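Local coordinates for probable FAD-dependent oxidoreductase PA4991 (Pseudomonas aeruginosa PAO1, PDB 5EZ7), which probably acts as an FAD-dependent oxidoreductase of the DAO family on a substrate still unknown, binding one FAD per subunit as a monomer, at residues A[166-169]-A[170-173]; A[204-207]-A[208-212]; A[319-322]-A[323-326]. All coordinates share one frame; numbering follows the deposited sequence.

Contact 1: residues A[166-169]-A[170-173]; sequences ELAG and DSLL
Asp-170 follows Gly-169 directly and points its CB away from the helix end, but chi1 of 53° sets CG between the backbone N and the carbonyl carbon, leaving OD1 3.7 Å from Gly-169 C. OD1 also makes a long, weak ion pair with Arg-27. The backbone N of Asp-170 lies close to Ala-168 O but at a poor angle, and the chain bonds instead through the next residue.

Ser-171 grips that carbonyl twice. Its OG donates to Ala-168 O over 2.7 Å, tilted 25° from the carbonyl plane, while its backbone N donates to Ala-168 O at 3.2 Å with a nearly straight N-H (160°). Both donors come from the same face of the carbonyl plane. The oxygen belongs to the last turn of helix 157-168. Gly-169, with positive phi, is where the chain leaves helical geometry, and the backbone angles of Gly-169 and Asp-170 together with the Ser-171 N bond fit a type II' beta turn. Gly-169 N still bonds to Glu-166 O at 3.0 Å. This is the tight helix-to-strand connection that leads into strand 172-174, an outermost strand of the six-stranded, Rossmann-type sheet, parallel to strand 33-37. Asn-23 ND2 of helix 17-28 is a further partner of Ser-171 OG.

Leu-172 begins the strand, whose next residue pairs through its backbone with Leu-35 and Glu-37, and it leans its branched end over the methyl of Ala-168: both CG and CD2 of Leu-172 lie 3.6 Å from Ala-168 CB.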
ATOM      1  N   GLU A 166      13.434  -8.111   2.032  1.00 33.46           N
ATOM      2  CA  GLU A 166      14.259  -9.208   2.555  1.00 34.83           C
ATOM      3  C   GLU A 166      13.718 -10.574   2.123  1.00 33.74           C
ATOM      4  O   GLU A 166      14.463 -11.437   1.635  1.00 32.80           O
ATOM      5  CB  GLU A 166      14.354  -9.153   4.091  1.00 38.73           C
ATOM      6  CG  GLU A 166      15.442  -8.203   4.607  1.00 43.27           C
ATOM      7  CD  GLU A 166      15.298  -7.756   6.067  1.00 48.25           C
ATOM      8  OE1 GLU A 166      14.367  -8.217   6.792  1.00 50.82           O
ATOM      9  OE2 GLU A 166      16.132  -6.905   6.492  1.00 52.47           O
ATOM     10  N   LEU A 167      12.411 -10.766   2.296  1.00 31.97           N
ATOM     11  CA  LEU A 167      11.738 -12.032   1.882  1.00 31.07           C
ATOM     12  C   LEU A 167      11.806 -12.324   0.388  1.00 30.12           C
ATOM     13  O   LEU A 167      11.624 -13.459  -0.017  1.00 29.24           O
ATOM     14  CB  LEU A 167      10.268 -12.035   2.327  1.00 29.70           C
ATOM     15  CG  LEU A 167      10.081 -12.119   3.842  1.00 30.26           C
ATOM     16  CD1 LEU A 167       8.623 -11.937   4.198  1.00 29.83           C
ATOM     17  CD2 LEU A 167      10.601 -13.424   4.400  1.00 31.33           C
ATOM     18  N   ALA A 168      12.046 -11.278  -0.418  1.00 29.58           N
ATOM     19  CA  ALA A 168      12.245 -11.405  -1.852  1.00 28.82           C
ATOM     20  C   ALA A 168      13.528 -12.077  -2.171  1.00 30.15           C
ATOM     21  O   ALA A 168      13.647 -12.633  -3.251  1.00 29.15           O
ATOM     22  CB  ALA A 168      12.243 -10.049  -2.527  1.00 27.68           C
ATOM     23  N   GLY A 169      14.511 -11.961  -1.283  1.00 32.84           N
ATOM     24  CA  GLY A 169      15.855 -12.516  -1.539  1.00 35.52           C
ATOM     25  C   GLY A 169      16.476 -11.944  -2.821  1.00 36.96           C
ATOM     26  O   GLY A 169      16.495 -10.721  -3.030  1.00 36.75           O
ATOM     27  N   ASP A 170      16.902 -12.842  -3.708  1.00 39.00           N
ATOM     28  CA  ASP A 170      17.570 -12.480  -4.972  1.00 40.64           C
ATOM     29  C   ASP A 170      16.618 -12.224  -6.143  1.00 37.06           C
ATOM     30  O   ASP A 170      17.076 -11.945  -7.260  1.00 36.17           O
ATOM     31  CB  ASP A 170      18.561 -13.578  -5.374  1.00 45.35           C
ATOM     32  CG  ASP A 170      17.917 -14.953  -5.402  1.00 50.71           C
ATOM     33  OD1 ASP A 170      17.222 -15.252  -4.394  1.00 57.51           O
ATOM     34  OD2 ASP A 170      18.100 -15.728  -6.379  1.00 52.11           O
ATOM     35  N   SER A 171      15.311 -12.288  -5.904  1.00 33.98           N
ATOM     36  CA  SER A 171      14.338 -12.087  -6.980  1.00 32.68           C
ATOM     37  C   SER A 171      14.273 -10.642  -7.499  1.00 31.36           C
ATOM     38  O   SER A 171      13.745 -10.406  -8.582  1.00 30.17           O
ATOM     39  CB  SER A 171      12.928 -12.570  -6.557  1.00 32.02           C
ATOM     40  OG  SER A 171      12.372 -11.841  -5.476  1.00 29.77           O
ATOM     41  N   LEU A 172      14.805  -9.683  -6.741  1.00 31.29           N
ATOM     42  CA  LEU A 172      14.578  -8.278  -7.042  1.00 31.03           C
ATOM     43  C   LEU A 172      15.421  -7.715  -8.172  1.00 31.87           C
ATOM     44  O   LEU A 172      16.653  -7.762  -8.121  1.00 36.83           O
ATOM     45  CB  LEU A 172      14.829  -7.442  -5.810  1.00 30.90           C
ATOM     46  CG  LEU A 172      13.932  -7.697  -4.624  1.00 29.88           C
ATOM     47  CD1 LEU A 172      14.406  -6.778  -3.495  1.00 30.16           C
ATOM     48  CD2 LEU A 172      12.478  -7.469  -4.976  1.00 27.95           C
ATOM     49  N   LEU A 173      14.755  -7.101  -9.147  1.00 30.36           N
ATOM     50  CA  LEU A 173      15.422  -6.548 -10.295  1.00 30.37           C
ATOM     51  C   LEU A 173      14.967  -5.118 -10.608  1.00 30.49           C
ATOM     52  O   LEU A 173      13.795  -4.869 -10.919  1.00 29.64           O
ATOM     53  CB  LEU A 173      15.173  -7.442 -11.503  1.00 30.10           C
ATOM     54  CG  LEU A 173      15.716  -6.920 -12.837  1.00 30.58           C
ATOM     55  CD1 LEU A 173      17.228  -6.766 -12.875  1.00 31.98           C
ATOM     56  CD2 LEU A 173      15.253  -7.868 -13.908  1.00 30.93           C
TER

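Contact 2: residues A[204-207]-A[208-212]; sequences LSAG and AGNEA. With FAD (flavin-adenine dinucleotide), chain B.
The strand-turn-helix from strand 201-204 into helix 210-216 carries a glycine spacing that resembles a Rossmann motif (Gly-207, Gly-209, Ala-212), and it runs past the adenosine half of FAD. Asn-210 ties the turn together from the first residues of the helix. Its CG sits beside the backbone N (chi1 -80°), which directs the amide back toward the strand end. There OD1 accepts from Ala-206 N at 2.9 Å, the N-H standing 43° above the amide plane, and OD1 also lies 3.2 Å from Ala-206 CB. The other arm, ND2, donates weakly to Leu-204 O over 3.3 Å and, again weakly, to Gly-342 O. Thus one side chain supplies an acceptor and a donor to backbone groups two residues apart.

Two backbone bonds close the bend. Asn-210 N reaches Gly-207 O at 3.0 Å with an N-H angle of 159°, and Gly-207 O is also bonded by Trp-343 NE1. The bond from Gly-209 N to Ala-206 O is weak because its angle is poor. Gly-207 has positive phi, a conformation that favours glycine.

FAD packs against the backbone of this bend. Gly-209 CA lies 3.5 Å from FAD N7A, an approach that the absence of a side chain permits, and Ala-206 O lies 3.2 Å from FAD C8A. Gly-207 N comes within 3.6 Å of FAD C5B, on the ribose. Ser-205 lines the pocket too, but its side chain points away from 208-212; OG shares its single proton between the carbonyls of Gly-14, the stronger partner, and Val-13.

Strand 201-204 runs between strands 10-13 and 339-343, and Leu-204 packs on Val-13, Leu-339 and Val-341 as well as on Leu-213 and Leu-214 of helix 210-216.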
ATOM      1  N   LEU A 204       1.132  -8.197 -13.539  1.00 22.96           N
ATOM      2  CA  LEU A 204       1.260  -6.720 -13.473  1.00 22.81           C
ATOM      3  C   LEU A 204       0.620  -6.174 -12.205  1.00 23.62           C
ATOM      4  O   LEU A 204      -0.619  -6.084 -12.098  1.00 23.56           O
ATOM      5  CB  LEU A 204       0.624  -6.065 -14.682  1.00 22.77           C
ATOM      6  CG  LEU A 204       1.032  -6.584 -16.034  1.00 23.27           C
ATOM      7  CD1 LEU A 204       0.368  -5.740 -17.102  1.00 24.25           C
ATOM      8  CD2 LEU A 204       2.532  -6.539 -16.183  1.00 23.15           C
ATOM      9  N   SER A 205       1.485  -5.850 -11.232  1.00 24.10           N
ATOM     10  CA  SER A 205       1.103  -5.195  -9.971  1.00 24.38           C
ATOM     11  C   SER A 205       1.806  -3.823  -9.898  1.00 23.68           C
ATOM     12  O   SER A 205       2.432  -3.469  -8.901  1.00 23.16           O
ATOM     13  CB  SER A 205       1.487  -6.079  -8.781  1.00 24.23           C
ATOM     14  OG  SER A 205       2.861  -6.381  -8.841  1.00 24.72           O
ATOM     15  N   ALA A 206       1.676  -3.054 -10.972  1.00 23.77           N
ATOM     16  CA  ALA A 206       2.454  -1.841 -11.159  1.00 23.76           C
ATOM     17  C   ALA A 206       1.680  -0.564 -10.822  1.00 23.97           C
ATOM     18  O   ALA A 206       2.140   0.512 -11.110  1.00 25.72           O
ATOM     19  CB  ALA A 206       3.013  -1.773 -12.569  1.00 24.91           C
ATOM     20  N   GLY A 207       0.559  -0.683 -10.126  1.00 23.96           N
ATOM     21  CA  GLY A 207      -0.208   0.440  -9.669  1.00 23.29           C
ATOM     22  C   GLY A 207      -0.706   1.233 -10.833  1.00 23.73           C
ATOM     23  O   GLY A 207      -1.259   0.686 -11.775  1.00 25.85           O
ATOM     24  N   ALA A 208      -0.447   2.517 -10.785  1.00 23.74           N
ATOM     25  CA  ALA A 208      -0.721   3.441 -11.879  1.00 25.33           C
ATOM     26  C   ALA A 208       0.046   3.109 -13.136  1.00 25.43           C
ATOM     27  O   ALA A 208      -0.375   3.455 -14.242  1.00 27.22           O
ATOM     28  CB  ALA A 208      -0.365   4.887 -11.441  1.00 25.21           C
ATOM     29  N   GLY A 209       1.202   2.501 -12.985  1.00 24.00           N
ATOM     30  CA  GLY A 209       1.920   2.020 -14.153  1.00 25.02           C
ATOM     31  C   GLY A 209       1.250   0.908 -14.939  1.00 25.42           C
ATOM     32  O   GLY A 209       1.669   0.651 -16.068  1.00 26.14           O
ATOM     33  N   ASN A 210       0.244   0.218 -14.365  1.00 24.75           N
ATOM     34  CA  ASN A 210      -0.464  -0.858 -15.122  1.00 25.11           C
ATOM     35  C   ASN A 210      -1.066  -0.398 -16.438  1.00 26.90           C
ATOM     36  O   ASN A 210      -1.054  -1.166 -17.408  1.00 27.41           O
ATOM     37  CB  ASN A 210      -1.545  -1.567 -14.293  1.00 24.11           C
ATOM     38  CG  ASN A 210      -0.994  -2.623 -13.358  1.00 23.25           C
ATOM     39  OD1 ASN A 210       0.165  -3.020 -13.448  1.00 21.57           O
ATOM     40  ND2 ASN A 210      -1.837  -3.072 -12.411  1.00 23.51           N
ATOM     41  N   GLU A 211      -1.569   0.841 -16.495  1.00 28.19           N
ATOM     42  CA  GLU A 211      -2.201   1.332 -17.722  1.00 30.67           C
ATOM     43  C   GLU A 211      -1.251   1.278 -18.975  1.00 31.22           C
ATOM     44  O   GLU A 211      -1.562   0.637 -19.976  1.00 30.87           O
ATOM     45  CB  GLU A 211      -2.747   2.735 -17.493  1.00 31.99           C
ATOM     46  CG  GLU A 211      -3.609   3.296 -18.628  1.00 35.06           C
ATOM     47  CD  GLU A 211      -4.209   4.646 -18.264  1.00 36.51           C
ATOM     48  OE1 GLU A 211      -5.439   4.776 -18.258  1.00 36.62           O
ATOM     49  OE2 GLU A 211      -3.435   5.576 -17.945  1.00 38.20           O
ATOM     50  N   ALA A 212      -0.097   1.943 -18.876  1.00 31.24           N
ATOM     51  CA  ALA A 212       0.945   1.968 -19.948  1.00 31.75           C
ATOM     52  C   ALA A 212       1.586   0.600 -20.236  1.00 30.77           C
ATOM     53  O   ALA A 212       1.944   0.307 -21.372  1.00 32.51           O
ATOM     54  CB  ALA A 212       2.033   2.990 -19.590  1.00 31.20           C
TER
HETATM   55  PA  FAD B 401       1.970   0.934  -5.760  1.00 21.83           P
HETATM   56  O1A FAD B 401       2.341   1.052  -4.318  1.00 22.23           O
HETATM   57  O2A FAD B 401       1.626   2.157  -6.564  1.00 22.92           O
HETATM   58  O5B FAD B 401       3.150   0.143  -6.465  1.00 22.00           O
HETATM   59  C5B FAD B 401       3.267   0.045  -7.871  1.00 21.75           C
HETATM   60  C4B FAD B 401       4.745  -0.128  -8.151  1.00 22.00           C
HETATM   61  O4B FAD B 401       4.930  -0.432  -9.544  1.00 22.11           O
HETATM   62  C3B FAD B 401       5.533   1.143  -7.821  1.00 21.47           C
HETATM   63  O3B FAD B 401       6.589   0.865  -6.899  1.00 20.71           O
HETATM   64  C2B FAD B 401       6.049   1.594  -9.175  1.00 21.75           C
HETATM   65  O2B FAD B 401       7.321   2.237  -9.148  1.00 21.59           O
HETATM   66  C1B FAD B 401       6.062   0.291  -9.979  1.00 22.29           C
HETATM   67  N9A FAD B 401       5.947   0.500 -11.428  1.00 23.63           N
HETATM   68  C8A FAD B 401       5.108   1.346 -12.050  1.00 23.09           C
HETATM   69  N7A FAD B 401       5.288   1.275 -13.380  1.00 22.98           N
HETATM   70  C5A FAD B 401       6.243   0.369 -13.620  1.00 22.53           C
HETATM   71  C6A FAD B 401       6.902  -0.163 -14.820  1.00 22.02           C
HETATM   72  N6A FAD B 401       6.518   0.286 -16.025  1.00 21.48           N
HETATM   73  N1A FAD B 401       7.853  -1.100 -14.669  1.00 21.89           N
HETATM   74  C2A FAD B 401       8.215  -1.539 -13.450  1.00 23.02           C
HETATM   75  N3A FAD B 401       7.658  -1.091 -12.305  1.00 23.01           N
HETATM   76  C4A FAD B 401       6.685  -0.148 -12.334  1.00 23.21           C
HETATM   77  N1  FAD B 401      -4.874   1.463   1.975  1.00 25.77           N
HETATM   78  C2  FAD B 401      -5.109   0.949   3.201  1.00 27.75           C
HETATM   79  O2  FAD B 401      -5.446  -0.255   3.299  1.00 27.67           O
HETATM   80  N3  FAD B 401      -4.993   1.682   4.321  1.00 28.72           N
HETATM   81  C4  FAD B 401      -4.644   2.966   4.300  1.00 27.76           C
HETATM   82  O4  FAD B 401      -4.531   3.623   5.353  1.00 30.67           O
HETATM   83  C4X FAD B 401      -4.370   3.596   3.003  1.00 26.84           C
HETATM   84  N5  FAD B 401      -4.016   4.892   2.918  1.00 25.45           N
HETATM   85  C5X FAD B 401      -3.756   5.455   1.725  1.00 25.90           C
HETATM   86  C6  FAD B 401      -3.376   6.791   1.683  1.00 26.70           C
HETATM   87  C7  FAD B 401      -3.096   7.407   0.480  1.00 27.46           C
HETATM   88  C7M FAD B 401      -2.672   8.844   0.462  1.00 28.68           C
HETATM   89  C8  FAD B 401      -3.177   6.623  -0.779  1.00 27.98           C
HETATM   90  C8M FAD B 401      -2.870   7.236  -2.129  1.00 29.21           C
HETATM   91  C9  FAD B 401      -3.566   5.296  -0.734  1.00 26.84           C
HETATM   92  C9A FAD B 401      -3.864   4.665   0.471  1.00 26.41           C
HETATM   93  N10 FAD B 401      -4.256   3.299   0.551  1.00 25.88           N
HETATM   94  C10 FAD B 401      -4.502   2.736   1.809  1.00 25.92           C
HETATM   95  C1' FAD B 401      -4.356   2.459  -0.631  1.00 25.48           C
HETATM   96  C2' FAD B 401      -2.995   1.833  -0.878  1.00 24.66           C
HETATM   97  O2' FAD B 401      -1.939   2.791  -0.729  1.00 25.37           O
HETATM   98  C3' FAD B 401      -2.938   1.183  -2.254  1.00 24.13           C
HETATM   99  O3' FAD B 401      -4.151   0.431  -2.459  1.00 24.08           O
HETATM  100  C4' FAD B 401      -1.736   0.249  -2.368  1.00 22.82           C
HETATM  101  O4' FAD B 401      -0.585   0.787  -1.715  1.00 23.27           O
HETATM  102  C5' FAD B 401      -1.372  -0.012  -3.816  1.00 22.30           C
HETATM  103  O5' FAD B 401      -0.346  -1.013  -3.867  1.00 20.74           O
HETATM  104  P   FAD B 401       0.296  -1.388  -5.281  1.00 20.30           P
HETATM  105  O1P FAD B 401       1.533  -2.212  -5.035  1.00 21.17           O
HETATM  106  O2P FAD B 401      -0.813  -1.929  -6.110  1.00 20.45           O
HETATM  107  O3P FAD B 401       0.636   0.046  -5.913  1.00 20.67           O

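Contact 3: residues A[319-322]-A[323-326]; sequences EPAQ and SNLL
Asn-324 holds Ala-321 O with two N-H groups, and the four residues from Ala-321 to Asn-324 form a type I beta turn at the end of the long strand 309-320. The backbone bond that defines the turn runs from Asn-324 N to Ala-321 O at 3.1 Å and is nearly straight, 165° at the hydrogen. The second comes from the side chain: Asn-324 ND2 reaches the same oxygen at 2.8 Å, more bent at 131°. The two donors approach differently, for ND2 lies close to the carbonyl plane whereas the backbone N stands well above it. A first torsion of -56° keeps CG beside the backbone N of Asn-324 and so brings the amide back over the start of the turn. ND2 also bonds to Ala-223 O, which gives the amide a second acceptor.

Leu-326 folds back over the turn from beyond it. Its CD2 touches Pro-320 CG at 4.1 Å, the two side chains meeting at a slant, and its other branch, CD1, lies 3.5 Å from Ala-321 O.

Further out, the strand end is positioned by its antiparallel neighbour and the residues leading into it. Ala-321 pairs through its backbone with Ala-223, and Glu-319 pairs with Gln-225 of strand 224-236. Glu-319 also forms a salt bridge to Arg-227 and accepts from Gln-225 NE2. Pro-320 and Asn-324 both rest on Phe-332, at the start of strand 332-336, to which the chain returns after this surface loop. Within the turn, the methyl of Ala-321 is near two polar groups, its CB lying 3.7 Å from Ser-323 OG and 3.9 Å from Asn-324 ND2.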
ATOM      1  N   GLU A 319      -6.777   2.414  -9.445  1.00 28.65           N
ATOM      2  CA  GLU A 319      -7.827   1.429  -9.227  1.00 30.40           C
ATOM      3  C   GLU A 319      -8.404   0.897 -10.549  1.00 30.22           C
ATOM      4  O   GLU A 319      -8.317   1.579 -11.593  1.00 30.90           O
ATOM      5  CB  GLU A 319      -8.986   2.064  -8.440  1.00 32.05           C
ATOM      6  CG  GLU A 319      -8.607   2.469  -7.043  1.00 32.78           C
ATOM      7  CD  GLU A 319      -9.662   3.297  -6.376  1.00 35.62           C
ATOM      8  OE1 GLU A 319     -10.701   3.520  -7.025  1.00 39.81           O
ATOM      9  OE2 GLU A 319      -9.461   3.745  -5.210  1.00 35.65           O
ATOM     10  N   PRO A 320      -9.037  -0.283 -10.491  1.00 28.96           N
ATOM     11  CA  PRO A 320      -9.826  -0.693 -11.641  1.00 29.77           C
ATOM     12  C   PRO A 320     -10.952   0.297 -11.925  1.00 30.91           C
ATOM     13  O   PRO A 320     -11.580   0.835 -10.990  1.00 29.47           O
ATOM     14  CB  PRO A 320     -10.401  -2.036 -11.215  1.00 30.27           C
ATOM     15  CG  PRO A 320     -10.461  -1.965  -9.726  1.00 30.01           C
ATOM     16  CD  PRO A 320      -9.233  -1.189  -9.344  1.00 28.96           C
ATOM     17  N   ALA A 321     -11.168   0.569 -13.209  1.00 31.99           N
ATOM     18  CA  ALA A 321     -12.314   1.404 -13.601  1.00 34.39           C
ATOM     19  C   ALA A 321     -13.589   0.691 -13.204  1.00 36.07           C
ATOM     20  O   ALA A 321     -13.644  -0.552 -13.219  1.00 36.76           O
ATOM     21  CB  ALA A 321     -12.315   1.650 -15.103  1.00 35.54           C
ATOM     22  N   GLN A 322     -14.618   1.468 -12.899  1.00 37.61           N
ATOM     23  CA  GLN A 322     -15.947   0.930 -12.620  1.00 40.18           C
ATOM     24  C   GLN A 322     -16.545   0.165 -13.784  1.00 40.91           C
ATOM     25  O   GLN A 322     -17.513  -0.573 -13.602  1.00 42.47           O
ATOM     26  CB  GLN A 322     -16.951   2.038 -12.229  1.00 42.97           C
ATOM     27  CG  GLN A 322     -16.545   2.920 -11.028  1.00 43.05           C
ATOM     28  CD  GLN A 322     -16.161   2.157  -9.750  1.00 42.82           C
ATOM     29  OE1 GLN A 322     -16.740   1.141  -9.393  1.00 44.57           O
ATOM     30  NE2 GLN A 322     -15.191   2.673  -9.056  1.00 43.36           N
ATOM     31  N   SER A 323     -16.007   0.351 -14.981  1.00 40.34           N
ATOM     32  CA  SER A 323     -16.458  -0.418 -16.144  1.00 41.83           C
ATOM     33  C   SER A 323     -16.046  -1.934 -16.122  1.00 41.06           C
ATOM     34  O   SER A 323     -16.606  -2.715 -16.874  1.00 41.23           O
ATOM     35  CB  SER A 323     -15.998   0.282 -17.423  1.00 41.94           C
ATOM     36  OG  SER A 323     -14.601   0.141 -17.579  1.00 40.40           O
ATOM     37  N   ASN A 324     -15.123  -2.329 -15.243  1.00 39.93           N
ATOM     38  CA  ASN A 324     -14.786  -3.755 -15.006  1.00 41.06           C
ATOM     39  C   ASN A 324     -15.762  -4.528 -14.103  1.00 44.54           C
ATOM     40  O   ASN A 324     -16.467  -3.948 -13.298  1.00 46.16           O
ATOM     41  CB  ASN A 324     -13.394  -3.897 -14.345  1.00 37.78           C
ATOM     42  CG  ASN A 324     -12.314  -3.240 -15.143  1.00 36.35           C
ATOM     43  OD1 ASN A 324     -11.994  -3.689 -16.226  1.00 37.59           O
ATOM     44  ND2 ASN A 324     -11.788  -2.145 -14.651  1.00 34.99           N
ATOM     45  N   LEU A 325     -15.716  -5.859 -14.191  1.00 48.04           N
ATOM     46  CA  LEU A 325     -16.446  -6.742 -13.275  1.00 50.74           C
ATOM     47  C   LEU A 325     -15.767  -6.796 -11.893  1.00 51.43           C
ATOM     48  O   LEU A 325     -14.852  -7.565 -11.705  1.00 52.64           O
ATOM     49  CB  LEU A 325     -16.594  -8.137 -13.912  1.00 50.77           C
ATOM     50  CG  LEU A 325     -17.513  -9.179 -13.270  1.00 51.81           C
ATOM     51  CD1 LEU A 325     -18.858  -8.586 -12.921  1.00 53.12           C
ATOM     52  CD2 LEU A 325     -17.732 -10.372 -14.194  1.00 52.11           C
ATOM     53  N   LEU A 326     -16.221  -5.959 -10.957  1.00 54.69           N
ATOM     54  CA  LEU A 326     -15.642  -5.811  -9.603  1.00 57.59           C
ATOM     55  C   LEU A 326     -16.540  -6.364  -8.524  1.00 60.99           C
ATOM     56  O   LEU A 326     -17.756  -6.317  -8.649  1.00 65.14           O
ATOM     57  CB  LEU A 326     -15.522  -4.330  -9.186  1.00 58.73           C
ATOM     58  CG  LEU A 326     -14.357  -3.434  -9.559  1.00 59.02           C
ATOM     59  CD1 LEU A 326     -14.448  -3.114 -11.017  1.00 61.68           C
ATOM     60  CD2 LEU A 326     -14.402  -2.132  -8.767  1.00 60.33           C
TER

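How the contacts relate
From the N terminus the three contacts follow in series; none encloses or crosses another, and each closes a short local bend. Contact 1 joins the end of helix 157-168 to outermost strand 172-174. Contact 2 links strand 201-204, in the same six-stranded sheet, to helix 210-216; the centres of these two are about 20 Å apart. Contact 3 comes last, ending strand 309-320 of the eight-stranded sheet before the chain re-enters the six-stranded sheet through strand 332-336. It is nearer to contact 2, with centres about 14 Å and nearest atoms about 6 Å apart, than to contact 1. Of the three, contact 2 contributes residues to the FAD pocket.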